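Local coordinates for protein cyclohexadienyl dehydratase (Synthetic construct, PDB 5JOS) that probably catalyses the dehydration of prephenate and arogenate in phenylalanine biosynthesis, on a fold inherited from periplasmic solute-binding proteins, at residues Val27-Thr30 and Phe36-Arg39. Residues are numbered along the deposited sequence; the frame is centred on the assembly and turned at random.
Sequences VGTT and FSYR
Thr29 and Ser37 join these segments through two hydroxyls, with no ring between them; the flat groups find their partners outside the two segments. The Phe36 ring meets that of Tyr33, their planes at about 50°, while the guanidinium of Arg39 makes a cation-pi contact with Tyr45. The contact itself lies at the C-terminal end of 24-29, the central strand of a parallel sheet, consistent with the periplasmic-binding-protein fold of the family; from there the chain loops back towards the two-residue strand 38-39. Ser37 OG donates to Thr29 OG1 over 2.7 Å. Both oxygens stand anti to their backbone N (chi1 -157° in Thr29, 179° in Ser37), which extends each towards the other. Threonine suits its place because its branches divide the work: OG1 bonds, whereas CG2 passes 3.7 Å from Ser37 OG and the side chain also packs on Ile50 and Phe66. Serine suits the other side because a hydroxyl one carbon from the backbone can accept from Gly31 N and donate to Thr29 OG1 where the segments come close, Ser37 CB lying 3.4 Å from Thr29 OG1. Phe36 and Ser37 together face Tyr33 in a classic beta bulge. Thr30 N lies 3.9 Å from Ser37 OG, a contact without a hydrogen bond, while Thr30 OG1 is bonded to Asp32 OD1. A valine in place of Thr29 would probably keep much of the packing but leave the Ser37 hydroxyl and the carbonyl of Met87 without their shared mate. The result is a chain of hydrogen bonds, Gly31 N to Ser37 OG to Thr29 OG1 to Met87 O, in which two buried hydroxyls each donate and accept; uncharged groups thus tie the turn to the end of the central strand and, through Met87 O, to the chain just past its neighbour 85-86.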
# COMPACT_ATOMS: atom_id res chain seq x y z
N VAL A 27 10.27 -13.66 -7.70
CA VAL A 27 9.73 -12.45 -7.16
C VAL A 27 10.84 -11.58 -6.56
O VAL A 27 11.51 -11.93 -5.62
CB VAL A 27 8.75 -12.79 -6.05
CG1 VAL A 27 8.28 -11.54 -5.41
CG2 VAL A 27 7.55 -13.55 -6.60
N GLY A 28 11.04 -10.44 -7.17
CA GLY A 28 11.98 -9.52 -6.65
C GLY A 28 11.42 -8.79 -5.44
O GLY A 28 10.31 -8.28 -5.46
N THR A 29 12.20 -8.70 -4.38
CA THR A 29 11.71 -8.00 -3.17
C THR A 29 12.88 -7.46 -2.36
O THR A 29 14.00 -8.03 -2.39
CB THR A 29 10.77 -8.95 -2.39
OG1 THR A 29 9.88 -8.19 -1.56
CG2 THR A 29 11.60 -9.92 -1.55
N THR A 30 12.66 -6.36 -1.61
CA THR A 30 13.79 -5.71 -0.88
C THR A 30 14.01 -6.23 0.50
O THR A 30 15.14 -6.19 0.96
CB THR A 30 13.67 -4.18 -0.86
OG1 THR A 30 12.48 -3.76 -0.15
CG2 THR A 30 13.57 -3.69 -2.28
N PHE A 36 5.45 -4.75 4.30
CA PHE A 36 5.26 -5.46 3.04
C PHE A 36 6.25 -6.59 2.77
O PHE A 36 5.88 -7.60 2.15
CB PHE A 36 5.33 -4.45 1.88
CG PHE A 36 4.24 -3.43 1.92
CD1 PHE A 36 2.99 -3.72 1.44
CD2 PHE A 36 4.45 -2.22 2.42
CE1 PHE A 36 2.00 -2.82 1.51
CE2 PHE A 36 3.45 -1.30 2.45
CZ PHE A 36 2.26 -1.59 2.00
N SER A 37 7.49 -6.36 3.16
CA SER A 37 8.62 -7.20 2.86
C SER A 37 9.75 -6.96 3.79
O SER A 37 10.46 -5.97 3.66
CB SER A 37 9.10 -6.90 1.46
OG SER A 37 10.25 -7.70 1.12
N TYR A 38 9.99 -7.90 4.67
CA TYR A 38 11.02 -7.76 5.65
C TYR A 38 11.46 -9.09 6.13
O TYR A 38 11.17 -10.09 5.47
CB TYR A 38 10.60 -6.84 6.78
CG TYR A 38 9.37 -7.20 7.59
CD1 TYR A 38 8.06 -6.94 7.11
CD2 TYR A 38 9.51 -7.67 8.90
CE1 TYR A 38 6.92 -7.20 7.91
CE2 TYR A 38 8.38 -7.95 9.68
CZ TYR A 38 7.10 -7.70 9.20
OH TYR A 38 6.05 -7.99 10.04
N ARG A 39 12.19 -9.12 7.24
CA ARG A 39 12.74 -10.42 7.76
C ARG A 39 12.12 -10.74 9.13
O ARG A 39 12.06 -9.85 9.99
CB ARG A 39 14.29 -10.44 7.89
CG ARG A 39 15.13 -10.02 6.72
CD ARG A 39 14.70 -10.79 5.51
NE ARG A 39 15.71 -10.75 4.44
CZ ARG A 39 16.23 -11.83 3.81
NH1 ARG A 39 15.85 -13.08 4.11
NH2 ARG A 39 17.15 -11.66 2.87